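PDB 3DX5: 3-dehydroshikimate dehydratase, which catalyses the manganese-dependent dehydration of 3-dehydroshikimate to 3,4-dihydroxybenzoate, the catechol building block of the siderophore petrobactin. Local coordinates for residues N170-H175 against H198-S203; R102-Q107 against E142-T147. One frame throughout, in Å; residues are numbered along the deposited sequence.

Contact 1: N170-H175 against H198-S203; sequences NLDFLH and HFKNIS. With MN (manganese (II) ion), chain B; DHB (3,4-dihydroxybenzoic acid), chain D.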
loop_
_atom_site.group_PDB
_atom_site.type_symbol
_atom_site.label_atom_id
_atom_site.label_comp_id
_atom_site.label_asym_id
_atom_site.label_seq_id
_atom_site.Cartn_x
_atom_site.Cartn_y
_atom_site.Cartn_z
ATOM N N ASN A 170 -11.967 16.650 -9.412
ATOM C CA ASN A 170 -11.309 16.758 -8.125
ATOM C C ASN A 170 -10.031 17.568 -8.353
ATOM O O ASN A 170 -9.064 17.063 -8.977
ATOM C CB ASN A 170 -10.929 15.377 -7.549
ATOM C CG ASN A 170 -10.281 15.504 -6.171
ATOM O OD1 ASN A 170 -10.567 16.446 -5.442
ATOM N ND2 ASN A 170 -9.365 14.621 -5.855
ATOM N N LEU A 171 -10.010 18.813 -7.857
ATOM C CA LEU A 171 -8.901 19.736 -8.176
ATOM C C LEU A 171 -7.761 19.535 -7.164
ATOM O O LEU A 171 -7.900 19.863 -5.983
ATOM C CB LEU A 171 -9.383 21.189 -8.180
ATOM C CG LEU A 171 -8.341 22.239 -8.586
ATOM C CD1 LEU A 171 -7.587 21.852 -9.821
ATOM C CD2 LEU A 171 -9.054 23.551 -8.831
ATOM N N ASP A 172 -6.637 18.990 -7.634
ATOM C CA ASP A 172 -5.480 18.716 -6.756
ATOM C C ASP A 172 -4.472 19.831 -7.078
ATOM O O ASP A 172 -3.783 19.798 -8.100
ATOM C CB ASP A 172 -4.963 17.301 -7.055
ATOM C CG ASP A 172 -3.836 16.854 -6.124
ATOM O OD1 ASP A 172 -2.947 17.659 -5.771
ATOM O OD2 ASP A 172 -3.826 15.659 -5.776
ATOM N N PHE A 173 -4.445 20.857 -6.225
ATOM C CA PHE A 173 -3.674 22.066 -6.481
ATOM C C PHE A 173 -2.169 21.868 -6.641
ATOM O O PHE A 173 -1.557 22.523 -7.492
ATOM C CB PHE A 173 -3.949 23.111 -5.386
ATOM C CG PHE A 173 -5.299 23.745 -5.507
ATOM C CD1 PHE A 173 -5.543 24.709 -6.491
ATOM C CD2 PHE A 173 -6.342 23.344 -4.668
ATOM C CE1 PHE A 173 -6.805 25.307 -6.601
ATOM C CE2 PHE A 173 -7.590 23.936 -4.768
ATOM C CZ PHE A 173 -7.831 24.914 -5.725
ATOM N N LEU A 174 -1.576 21.007 -5.833
ATOM C CA LEU A 174 -0.174 20.649 -6.021
ATOM C C LEU A 174 0.111 20.219 -7.477
ATOM O O LEU A 174 1.041 20.716 -8.111
ATOM C CB LEU A 174 0.230 19.510 -5.046
ATOM C CG LEU A 174 1.718 19.070 -4.999
ATOM C CD1 LEU A 174 2.059 18.199 -6.242
ATOM C CD2 LEU A 174 2.628 20.275 -4.867
ATOM N N HIS A 175 -0.678 19.281 -8.000
ATOM C CA HIS A 175 -0.438 18.798 -9.338
ATOM C C HIS A 175 -0.710 19.829 -10.398
ATOM O O HIS A 175 -0.067 19.825 -11.440
ATOM C CB HIS A 175 -1.193 17.492 -9.602
ATOM C CG HIS A 175 -0.677 16.366 -8.761
ATOM N ND1 HIS A 175 0.666 16.039 -8.720
ATOM C CD2 HIS A 175 -1.295 15.546 -7.878
ATOM C CE1 HIS A 175 0.843 15.034 -7.876
ATOM N NE2 HIS A 175 -0.329 14.714 -7.353
ATOM N N HIS A 198 -8.124 18.411 -3.369
ATOM C CA HIS A 198 -7.021 17.806 -2.613
ATOM C C HIS A 198 -6.030 18.903 -2.313
ATOM O O HIS A 198 -5.646 19.647 -3.225
ATOM C CB HIS A 198 -6.321 16.716 -3.456
ATOM C CG HIS A 198 -6.996 15.382 -3.386
ATOM N ND1 HIS A 198 -6.493 14.250 -4.008
ATOM C CD2 HIS A 198 -8.132 14.997 -2.754
ATOM C CE1 HIS A 198 -7.289 13.226 -3.747
ATOM N NE2 HIS A 198 -8.293 13.654 -2.991
ATOM N N PHE A 199 -5.595 18.988 -1.060
ATOM C CA PHE A 199 -4.605 19.958 -0.627
ATOM C C PHE A 199 -3.361 19.193 -0.154
ATOM O O PHE A 199 -3.424 18.456 0.837
ATOM C CB PHE A 199 -5.115 20.741 0.604
ATOM C CG PHE A 199 -6.137 21.846 0.311
ATOM C CD1 PHE A 199 -6.687 22.031 -0.954
ATOM C CD2 PHE A 199 -6.595 22.647 1.351
ATOM C CE1 PHE A 199 -7.639 23.040 -1.187
ATOM C CE2 PHE A 199 -7.538 23.662 1.138
ATOM C CZ PHE A 199 -8.062 23.861 -0.142
ATOM N N LYS A 200 -2.225 19.369 -0.820
ATOM C CA LYS A 200 -0.962 18.872 -0.259
ATOM C C LYS A 200 0.127 19.814 -0.759
ATOM O O LYS A 200 -0.118 20.612 -1.672
ATOM C CB LYS A 200 -0.698 17.376 -0.616
ATOM C CG LYS A 200 -0.647 17.041 -2.146
ATOM C CD LYS A 200 -0.272 15.551 -2.343
ATOM C CE LYS A 200 -0.146 15.163 -3.833
ATOM N NZ LYS A 200 -1.454 15.284 -4.571
ATOM N N ASN A 201 1.326 19.737 -0.193
ATOM C CA ASN A 201 2.379 20.685 -0.574
ATOM C C ASN A 201 3.722 19.989 -0.615
ATOM O O ASN A 201 3.868 18.871 -0.103
ATOM C CB ASN A 201 2.428 21.881 0.401
ATOM C CG ASN A 201 2.827 23.183 -0.300
ATOM O OD1 ASN A 201 3.379 23.156 -1.417
ATOM N ND2 ASN A 201 2.541 24.324 0.339
ATOM N N ILE A 202 4.723 20.651 -1.177
ATOM C CA ILE A 202 6.045 20.045 -1.285
ATOM C C ILE A 202 7.039 21.151 -0.954
ATOM O O ILE A 202 6.732 22.341 -1.201
ATOM C CB ILE A 202 6.262 19.458 -2.712
ATOM C CG1 ILE A 202 7.465 18.540 -2.753
ATOM C CG2 ILE A 202 6.443 20.571 -3.783
ATOM C CD1 ILE A 202 7.193 17.163 -2.168
ATOM N N SER A 203 8.213 20.817 -0.414
ATOM C CA SER A 203 9.155 21.915 -0.054
ATOM C C SER A 203 9.795 22.562 -1.281
ATOM O O SER A 203 10.169 23.731 -1.246
ATOM C CB SER A 203 10.254 21.445 0.911
ATOM O OG SER A 203 11.007 20.414 0.281
HETATM MN MN MN B . -4.530 13.774 -5.056
HETATM C C1 DHB D . -2.849 9.229 -5.431
HETATM C C2 DHB D . -3.255 10.560 -5.412
HETATM C C3 DHB D . -2.321 11.587 -5.579
HETATM O O3 DHB D . -2.643 12.919 -5.577
HETATM C C4 DHB D . -0.919 11.226 -5.805
HETATM O O4 DHB D . -0.048 12.245 -5.972
HETATM C C5 DHB D . -0.530 9.890 -5.853
HETATM C C6 DHB D . -1.510 8.900 -5.658
HETATM C C DHB D . -3.889 8.139 -5.223
HETATM O O1 DHB D . -3.627 6.933 -5.267
HETATM O O2 DHB D . -5.147 8.482 -4.956
HETATM O O HOH W 1 -2.878 19.386 -3.749
#
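Asp172 and His198 pair as neighbours on two parallel strands, and the backbone N of His198 donates to Leu171 O at 3.0 Å. A second backbone bond, from Phe173 N to His198 O, is weak. Water 1 donates to Asp172 OD1 and His198 O and accepts from Leu174 N and Lys200 N. The side chains of Asp172 and His198 share one face of the sheet and meet at the manganese. Asp172 OD2 binds the manganese at 2.1 Å and His198 ND1 binds the manganese at 2.3 Å. Asn170 ND2 sits over the centre of the His198 ring, 3.1 Å above its plane, with the amide nearly perpendicular to the ring. His198 NE2 is held by Glu33. Lys200 is extended until its last torsion (chi4 -64°) turns NZ into the site. Lys200 NZ forms a salt bridge with Asp172, weakly hydrogen-bonded to OD1, and lies 2.7 Å from Asp172 OD2. Lys200 NZ also donates to O3 of the dihydroxybenzoate at 2.8 Å. His175 NE2 shares a hydrogen bond with O4 of the same ligand, also at 2.8 Å. Leu174 CB lies against Lys200 O at 3.6 Å, and Leu174 CD2 rests on Ile202 CG2. The strands lie side by side in the TIM barrel and carry two of its four protein manganese ligands toward their C-terminal ends; Glu142 and Glu253 are the others. Helices 183-190 and 236-243 cover the Phe173 ring, which touches Phe199 rim to rim.

Contact 2: R102-Q107 against E142-T147; sequences RTFAGQ and ETHPNT. With MN (manganese (II) ion), chain B; DHB (3,4-dihydroxybenzoic acid), chain D.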
loop_
_atom_site.group_PDB
_atom_site.type_symbol
_atom_site.label_atom_id
_atom_site.label_comp_id
_atom_site.label_asym_id
_atom_site.label_seq_id
_atom_site.Cartn_x
_atom_site.Cartn_y
_atom_site.Cartn_z
ATOM N N ARG A 102 -13.982 9.150 -7.299
ATOM C CA ARG A 102 -12.797 9.737 -7.891
ATOM C C ARG A 102 -12.112 8.693 -8.781
ATOM O O ARG A 102 -11.916 7.541 -8.382
ATOM C CB ARG A 102 -11.847 10.184 -6.756
ATOM C CG ARG A 102 -10.538 10.926 -7.174
ATOM C CD ARG A 102 -9.441 10.059 -7.898
ATOM N NE ARG A 102 -9.021 8.800 -7.261
ATOM C CZ ARG A 102 -8.074 8.714 -6.331
ATOM N NH1 ARG A 102 -7.743 7.515 -5.826
ATOM N NH2 ARG A 102 -7.465 9.832 -5.903
ATOM N N THR A 103 -11.746 9.095 -9.987
ATOM C CA THR A 103 -10.920 8.246 -10.839
ATOM C C THR A 103 -9.904 9.091 -11.585
ATOM O O THR A 103 -9.911 10.324 -11.469
ATOM C CB THR A 103 -11.765 7.346 -11.793
ATOM O OG1 THR A 103 -10.911 6.368 -12.397
ATOM C CG2 THR A 103 -12.442 8.158 -12.927
ATOM N N PHE A 104 -8.995 8.425 -12.285
ATOM C CA PHE A 104 -7.942 9.084 -13.068
ATOM C C PHE A 104 -8.235 8.883 -14.535
ATOM O O PHE A 104 -8.813 7.858 -14.911
ATOM C CB PHE A 104 -6.563 8.510 -12.715
ATOM C CG PHE A 104 -6.140 8.838 -11.307
ATOM C CD1 PHE A 104 -5.703 10.119 -10.979
ATOM C CD2 PHE A 104 -6.230 7.886 -10.298
ATOM C CE1 PHE A 104 -5.349 10.443 -9.681
ATOM C CE2 PHE A 104 -5.850 8.204 -8.991
ATOM C CZ PHE A 104 -5.426 9.470 -8.687
ATOM N N ALA A 105 -7.852 9.834 -15.372
ATOM C CA ALA A 105 -8.142 9.738 -16.793
ATOM C C ALA A 105 -6.901 9.239 -17.513
ATOM O O ALA A 105 -6.102 10.024 -18.023
ATOM C CB ALA A 105 -8.579 11.089 -17.346
ATOM N N GLY A 106 -6.743 7.929 -17.544
ATOM C CA GLY A 106 -5.621 7.314 -18.241
ATOM C C GLY A 106 -4.384 7.168 -17.385
ATOM O O GLY A 106 -4.345 7.640 -16.256
ATOM N N GLN A 107 -3.371 6.519 -17.949
ATOM C CA GLN A 107 -2.168 6.138 -17.213
ATOM C C GLN A 107 -0.904 6.668 -17.918
ATOM O O GLN A 107 0.195 6.176 -17.673
ATOM C CB GLN A 107 -2.057 4.599 -17.134
ATOM C CG GLN A 107 -3.176 3.848 -16.393
ATOM C CD GLN A 107 -3.056 2.315 -16.569
ATOM O OE1 GLN A 107 -3.054 1.789 -17.693
ATOM N NE2 GLN A 107 -2.944 1.612 -15.461
ATOM N N GLU A 142 -9.427 13.364 -11.264
ATOM C CA GLU A 142 -8.433 14.086 -10.472
ATOM C C GLU A 142 -7.368 14.696 -11.421
ATOM O O GLU A 142 -6.947 14.051 -12.359
ATOM C CB GLU A 142 -7.810 13.127 -9.441
ATOM C CG GLU A 142 -6.831 13.820 -8.514
ATOM C CD GLU A 142 -6.619 13.043 -7.248
ATOM O OE1 GLU A 142 -7.573 12.422 -6.734
ATOM O OE2 GLU A 142 -5.487 13.073 -6.762
ATOM N N THR A 143 -6.986 15.948 -11.211
ATOM C CA THR A 143 -5.918 16.565 -11.990
ATOM C C THR A 143 -4.560 15.960 -11.527
ATOM O O THR A 143 -4.172 16.094 -10.355
ATOM C CB THR A 143 -5.925 18.089 -11.821
ATOM O OG1 THR A 143 -5.925 18.382 -10.432
ATOM C CG2 THR A 143 -7.221 18.752 -12.458
ATOM N N HIS A 144 -3.880 15.287 -12.455
ATOM C CA HIS A 144 -2.698 14.474 -12.177
ATOM C C HIS A 144 -1.703 14.432 -13.331
ATOM O O HIS A 144 -2.129 14.329 -14.484
ATOM C CB HIS A 144 -3.119 13.025 -11.939
ATOM C CG HIS A 144 -2.799 12.560 -10.573
ATOM N ND1 HIS A 144 -2.001 11.467 -10.324
ATOM C CD2 HIS A 144 -3.095 13.106 -9.365
ATOM C CE1 HIS A 144 -1.892 11.308 -9.016
ATOM N NE2 HIS A 144 -2.541 12.296 -8.414
ATOM N N PRO A 145 -0.378 14.505 -13.014
ATOM C CA PRO A 145 0.639 14.301 -14.047
ATOM C C PRO A 145 0.521 12.862 -14.608
ATOM O O PRO A 145 -0.042 11.960 -13.952
ATOM C CB PRO A 145 1.968 14.505 -13.300
ATOM C CG PRO A 145 1.616 14.145 -11.847
ATOM C CD PRO A 145 0.217 14.640 -11.664
ATOM N N ASN A 146 0.988 12.670 -15.836
ATOM C CA ASN A 146 0.938 11.325 -16.450
ATOM C C ASN A 146 -0.478 10.789 -16.643
ATOM O O ASN A 146 -0.712 9.588 -16.576
ATOM C CB ASN A 146 1.873 10.338 -15.678
ATOM C CG ASN A 146 3.305 10.887 -15.575
ATOM O OD1 ASN A 146 3.844 11.108 -14.480
ATOM N ND2 ASN A 146 3.876 11.208 -16.715
ATOM N N THR A 147 -1.428 11.705 -16.842
ATOM C CA THR A 147 -2.810 11.363 -17.200
ATOM C C THR A 147 -3.294 12.387 -18.230
ATOM O O THR A 147 -2.553 13.323 -18.562
ATOM C CB THR A 147 -3.778 11.370 -15.993
ATOM O OG1 THR A 147 -4.083 12.716 -15.634
ATOM C CG2 THR A 147 -3.207 10.591 -14.769
HETATM MN MN MN B . -4.530 13.774 -5.056
HETATM C C1 DHB D . -2.849 9.229 -5.431
HETATM C C2 DHB D . -3.255 10.560 -5.412
HETATM C C3 DHB D . -2.321 11.587 -5.579
HETATM O O3 DHB D . -2.643 12.919 -5.577
HETATM C C4 DHB D . -0.919 11.226 -5.805
HETATM O O4 DHB D . -0.048 12.245 -5.972
HETATM C C5 DHB D . -0.530 9.890 -5.853
HETATM C C6 DHB D . -1.510 8.900 -5.658
HETATM C C DHB D . -3.889 8.139 -5.223
HETATM O O1 DHB D . -3.627 6.933 -5.267
HETATM O O2 DHB D . -5.147 8.482 -4.956
HETATM O O HOH W 2 -6.356 11.937 -14.051
#
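Arg102 and Glu142 both set CG anti to the backbone N (chi1 -176° in each), and this starts the two side chains toward their meeting point. Arg102 then bends at chi2 and chi3, while Glu142 runs on extended. Arg102 NH2 forms a salt bridge with Glu142 OE1 at 2.7 Å. The oxygen lies in the guanidinium plane, but the nitrogen stands above the carboxylate plane. The other oxygen, Glu142 OE2, binds the manganese at 2.1 Å, so one carboxylate serves both arginine and metal. Arg102 NH2 also donates to O2 of the dihydroxybenzoate at 2.8 Å, and NH1 adds a weak bond to the same oxygen. Phe104 lies beside Glu142 and places CE2 over the centre of the guanidinium. Its edge meets the face of His144 in a tilted edge-to-face pair, planes at 51°, with Phe104 CE1 3.3 Å above the histidine plane. His144, the probable proton acceptor, brings NE2 within 2.9 Å of ligand O3. The backbones join where Glu142 N donates to Thr103 O. Farther on, water 2 accepts from Ala105 N and donates to Glu142 O and Thr147 OG1. Thr147 OG1 donates to His144 O within the loop. The contact runs from strands 100-103 and 138-142, parallel neighbours in the TIM barrel, into the loops after them. Arg102 touches strand 64-68 and Asn170 of strand 167-172, and the His144 ring meets His175 of helix 173-178 edge-to-face.

Overall arrangement
Contact 2 closes before contact 1 opens along the chain, and their centres are about 13 Å apart. Strands 100-103, 138-142, 167-172 and 194-202 are consecutive parallel neighbours in the barrel sheet. Contact 2 joins the first two at their C-terminal ends, and contact 1 joins the last two. The contacts meet where strands 138-142 and 167-172 adjoin: Asp172 N is probably hydrogen-bonded to Thr143 OG1, and Asn170 ND2 probably to Glu142 OE1. Both reach the same manganese and the same dihydroxybenzoate. Active sites of TIM barrels lie at this end of the strands. Here Arg102 of contact 2 bonds one carboxylate oxygen; both contacts come close to hydroxyl O3, and His175 of contact 1 bonds O4.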